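ESSC (Geobacillus thermodenitrificans, PDB 5FWH) is a component of the bacterial type VII secretion apparatus, whose forkhead-associated (FHA) region probably takes part in protein contacts within that machinery. Local coordinates at residues 2-7 with 24-29; 57-62 with 73-78. One frame throughout, in Å; residues are numbered along the deposited sequence.

In the fold
The chain starts with strand 3-8, pairs it with strand 11-16, then crosses to the facing sheet at strand 23-27. Interaction 1 closes this first loop. After strand 46-50 the chain enters strand 57-60, adds strand 65-69 to the same sheet, and crosses back to strand 73-77. Interaction 2 closes this second loop. The two contacts follow each other in series and do not nest or cross. The centres of interactions 1 and 2 lie about 10 Å apart. Each joins the sheet built of strands 3-8, 11-16, 73-77 and 84-88 to the sheet that includes strands 23-27, 46-50, 57-60 and 65-69. Together they join the inner faces of the two sheets of one beta sandwich.

Interaction 1: 2-7 with 24-29; sequences SQLWVL and IVIGNQ
The meeting of Leu4 and Val6 with Ile24 and Ile26 is purely aliphatic, with no flat group in it. The flat side chains of strand 3-8, the Trp5 indole and the Gln3 amide, lie on the other face of that strand. There Trp5 touches Leu14, and Gln3 NE2 hydrogen-bonds to Gln167 OE1.

On the inner face, Leu4 and Ile24 reach tip to tip, with Leu4 CD1 4.1 Å from Ile24 CD1. Both first torsions place the gamma branch that leads to the tip between the backbone N and the carbonyl carbon (Leu4 CG at 38°, Ile24 CG1 at 74°). Ile26 extends its own end methyl to two residues. Ile26 CD1 is 4.2 Å from Val6 CG2 and 4.5 Å from Leu4 CD1. Leu4 CD1 thus serves both isoleucines.

The strands run almost in the same direction, 13° apart. Their spacing is that of facing sheets, not of paired strands. The CA atoms of Val6 and Ile26 are 8.9 Å apart, while those of Leu4 and Ile24 are 10.9 Å apart, so the backbones draw nearer toward Val6. All four residues are buried. Ile86 of strand 84-88 touches Leu4, Val6 and Ile26, and Ile48 of strand 46-50 touches both isoleucines. This is face-to-face packing in the hydrophobic core of a beta sandwich, the architecture of FHA domains.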
# COMPACT_ATOMS: atom_id res chain seq x y z
N SER A 2 9.01 -2.31 7.67
CA SER A 2 8.75 -3.60 7.07
C SER A 2 7.24 -3.71 7.25
O SER A 2 6.71 -3.70 8.38
CB SER A 2 9.47 -4.68 7.88
OG SER A 2 9.12 -6.00 7.47
N GLN A 3 6.51 -3.70 6.14
CA GLN A 3 5.10 -3.74 6.27
C GLN A 3 4.50 -4.86 5.44
O GLN A 3 5.01 -5.21 4.37
CB GLN A 3 4.51 -2.40 5.90
CG GLN A 3 4.97 -1.32 6.87
CD GLN A 3 4.38 0.06 6.59
OE1 GLN A 3 3.89 0.76 7.51
NE2 GLN A 3 4.48 0.50 5.35
N LEU A 4 3.44 -5.45 5.99
CA LEU A 4 2.57 -6.29 5.16
C LEU A 4 1.28 -5.62 4.92
O LEU A 4 0.67 -4.94 5.77
CB LEU A 4 2.28 -7.71 5.68
CG LEU A 4 2.07 -8.08 7.14
CD1 LEU A 4 1.60 -9.51 7.18
CD2 LEU A 4 3.36 -7.93 7.93
N TRP A 5 0.81 -5.94 3.75
CA TRP A 5 -0.45 -5.50 3.27
C TRP A 5 -1.30 -6.70 3.28
O TRP A 5 -0.91 -7.72 2.70
CB TRP A 5 -0.27 -5.03 1.88
CG TRP A 5 0.88 -4.12 1.78
CD1 TRP A 5 2.23 -4.38 2.05
CD2 TRP A 5 0.82 -2.85 1.28
NE1 TRP A 5 2.97 -3.32 1.74
CE2 TRP A 5 2.12 -2.33 1.32
CE3 TRP A 5 -0.22 -2.05 0.85
CZ2 TRP A 5 2.41 -1.05 0.95
CZ3 TRP A 5 0.07 -0.81 0.48
CH2 TRP A 5 1.38 -0.32 0.52
N VAL A 6 -2.45 -6.55 3.87
CA VAL A 6 -3.49 -7.57 3.88
C VAL A 6 -4.76 -7.04 3.11
O VAL A 6 -5.43 -6.12 3.52
CB VAL A 6 -3.79 -7.93 5.32
CG1 VAL A 6 -4.91 -8.99 5.41
CG2 VAL A 6 -2.50 -8.37 5.99
N LEU A 7 -4.98 -7.64 1.98
CA LEU A 7 -6.02 -7.32 1.07
C LEU A 7 -7.06 -8.43 1.08
O LEU A 7 -6.73 -9.58 0.97
CB LEU A 7 -5.48 -7.16 -0.35
CG LEU A 7 -4.43 -6.02 -0.48
CD1 LEU A 7 -3.00 -6.58 -0.34
CD2 LEU A 7 -4.57 -5.33 -1.84
N ILE A 24 3.65 -13.68 13.67
CA ILE A 24 2.39 -12.96 13.77
C ILE A 24 1.32 -13.76 13.13
O ILE A 24 1.60 -14.63 12.34
CB ILE A 24 2.42 -11.52 13.21
CG1 ILE A 24 2.43 -11.46 11.68
CG2 ILE A 24 3.60 -10.73 13.78
CD1 ILE A 24 1.26 -10.68 11.14
N VAL A 25 0.09 -13.44 13.48
CA VAL A 25 -1.05 -14.22 13.07
C VAL A 25 -2.18 -13.28 12.63
O VAL A 25 -2.50 -12.22 13.28
CB VAL A 25 -1.52 -15.24 14.14
CG1 VAL A 25 -1.75 -14.57 15.47
CG2 VAL A 25 -2.80 -15.98 13.67
N ILE A 26 -2.74 -13.68 11.50
CA ILE A 26 -3.85 -13.05 10.89
C ILE A 26 -4.92 -14.02 11.08
O ILE A 26 -4.82 -15.18 10.59
CB ILE A 26 -3.67 -12.87 9.34
CG1 ILE A 26 -2.38 -12.11 9.05
CG2 ILE A 26 -4.92 -12.23 8.68
CD1 ILE A 26 -1.92 -12.25 7.61
N GLY A 27 -5.99 -13.53 11.68
CA GLY A 27 -7.15 -14.30 12.03
C GLY A 27 -8.34 -13.40 12.25
O GLY A 27 -8.32 -12.25 11.81
N ASN A 28 -9.38 -13.92 12.90
CA ASN A 28 -10.68 -13.22 13.12
C ASN A 28 -11.08 -12.84 14.57
O ASN A 28 -12.20 -12.39 14.84
CB ASN A 28 -11.81 -14.02 12.46
CG ASN A 28 -12.08 -15.35 13.14
OD1 ASN A 28 -11.60 -15.60 14.23
ND2 ASN A 28 -12.90 -16.16 12.53
N GLN A 29 -10.14 -12.99 15.48
CA GLN A 29 -10.25 -12.50 16.86
C GLN A 29 -9.62 -11.14 17.00
O GLN A 29 -8.71 -10.82 16.28
CB GLN A 29 -9.48 -13.43 17.78
CG GLN A 29 -9.78 -14.93 17.63
CD GLN A 29 -11.26 -15.29 17.67
OE1 GLN A 29 -12.08 -14.62 18.33
NE2 GLN A 29 -11.60 -16.37 16.97

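Interaction 2: 57-62 with 73-78; sequences LAVLQG and CSITID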
# COMPACT_ATOMS: atom_id res chain seq x y z
N LEU A 57 9.87 -14.10 4.59
CA LEU A 57 8.81 -14.43 5.53
C LEU A 57 8.26 -15.78 5.22
O LEU A 57 7.99 -16.09 4.07
CB LEU A 57 7.68 -13.40 5.46
CG LEU A 57 7.82 -12.13 6.29
CD1 LEU A 57 9.23 -11.62 6.33
CD2 LEU A 57 6.87 -11.07 5.75
N ALA A 58 8.07 -16.60 6.23
CA ALA A 58 7.48 -17.90 6.01
C ALA A 58 5.98 -17.68 6.23
O ALA A 58 5.58 -16.96 7.15
CB ALA A 58 8.04 -18.89 6.97
N VAL A 59 5.19 -18.23 5.32
CA VAL A 59 3.77 -18.16 5.36
C VAL A 59 3.29 -19.58 5.62
O VAL A 59 3.58 -20.53 4.86
CB VAL A 59 3.10 -17.62 4.07
CG1 VAL A 59 1.58 -17.59 4.25
CG2 VAL A 59 3.54 -16.19 3.74
N LEU A 60 2.56 -19.72 6.70
CA LEU A 60 1.96 -21.00 7.08
C LEU A 60 0.42 -20.81 7.22
O LEU A 60 -0.08 -19.77 7.62
CB LEU A 60 2.55 -21.50 8.39
CG LEU A 60 3.97 -21.15 8.83
CD1 LEU A 60 4.08 -21.35 10.33
CD2 LEU A 60 4.98 -22.06 8.15
N GLN A 61 -0.35 -21.81 6.91
CA GLN A 61 -1.80 -21.65 7.09
C GLN A 61 -2.38 -22.59 8.15
O GLN A 61 -3.20 -22.15 8.94
CB GLN A 61 -2.50 -21.72 5.75
CG GLN A 61 -4.02 -21.75 5.84
CD GLN A 61 -4.68 -21.75 4.47
OE1 GLN A 61 -4.10 -22.26 3.51
NE2 GLN A 61 -5.89 -21.19 4.39
N GLY A 62 -1.95 -23.84 8.22
CA GLY A 62 -2.33 -24.64 9.41
C GLY A 62 -1.15 -25.02 10.30
O GLY A 62 -1.08 -26.14 10.80
N CYS A 73 7.04 -9.08 -2.86
CA CYS A 73 6.31 -10.22 -3.41
C CYS A 73 5.01 -10.41 -2.58
O CYS A 73 4.87 -9.88 -1.51
CB CYS A 73 7.17 -11.49 -3.37
SG CYS A 73 8.62 -11.34 -4.46
N SER A 74 4.09 -11.15 -3.12
CA SER A 74 2.78 -11.32 -2.50
C SER A 74 2.37 -12.72 -2.66
O SER A 74 3.02 -13.44 -3.46
CB SER A 74 1.70 -10.44 -3.15
OG SER A 74 1.46 -10.91 -4.48
N ILE A 75 1.35 -13.11 -1.89
CA ILE A 75 0.73 -14.40 -2.03
C ILE A 75 -0.79 -14.33 -1.87
O ILE A 75 -1.33 -13.59 -1.03
CB ILE A 75 1.31 -15.39 -1.00
CG1 ILE A 75 1.01 -16.83 -1.40
CG2 ILE A 75 0.82 -15.07 0.42
CD1 ILE A 75 1.71 -17.85 -0.53
N THR A 76 -1.46 -15.13 -2.65
CA THR A 76 -2.91 -15.14 -2.63
C THR A 76 -3.32 -16.49 -2.07
O THR A 76 -2.64 -17.48 -2.28
CB THR A 76 -3.44 -14.92 -4.03
OG1 THR A 76 -2.84 -13.75 -4.53
CG2 THR A 76 -4.95 -14.71 -4.02
N ILE A 77 -4.39 -16.51 -1.31
CA ILE A 77 -4.67 -17.65 -0.42
C ILE A 77 -6.15 -17.75 -0.27
O ILE A 77 -6.82 -16.74 -0.17
CB ILE A 77 -4.00 -17.54 1.00
CG1 ILE A 77 -4.42 -16.29 1.79
CG2 ILE A 77 -2.47 -17.51 0.90
CD1 ILE A 77 -5.41 -16.51 2.91
N ASP A 78 -6.64 -19.00 -0.29
CA ASP A 78 -8.07 -19.34 -0.11
C ASP A 78 -8.48 -19.56 1.36
O ASP A 78 -7.96 -20.48 2.02
CB ASP A 78 -8.39 -20.60 -0.90
CG ASP A 78 -9.81 -20.62 -1.30
OD1 ASP A 78 -10.69 -20.83 -0.42
OD2 ASP A 78 -10.05 -20.35 -2.49
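This is a partly buried contact between facing sheets, with an apolar touch inside and one polar bond at the end of the strands. Strand 73-77 is the outermost strand of its sheet, and strand 57-60 lies next to last in the other.

The apolar part is Val59 against Ile75. Val59 CG2 comes to 4.4 Å from Ile75 CG2, so branch methyls meet at the outer limit of contact. The CA atoms of Val59 and Ile75 are 8.8 Å apart. Val59 also packs on Ile66 and Leu69 of strand 65-69. Ile77 points toward 57-62 as well, but its side chain stays just beyond contact with that segment and rests on Ile66 and Met84.

The polar part links Gln61, just past its strand, to the backbone of Asp78. Gln61 NE2 donates to Asp78 O at 3.2 Å, with a fairly straight N-H...O angle of 156°. The acceptor lies nearly in the Gln61 amide plane, but the donor is tilted 33° from the carbonyl plane of Asp78. The Gln61 chain is extended beyond CG, and CG is anti to the backbone N (chi1 172°), which lets the amide span the gap. Asn43 ND2 adds a weak bond to the same carbonyl oxygen. Gln61 also touches a crystal neighbour. Apolar residues between the sheets and a side-chain-to-backbone bond at the margin are consistent with the edge of an FHA-type beta sandwich.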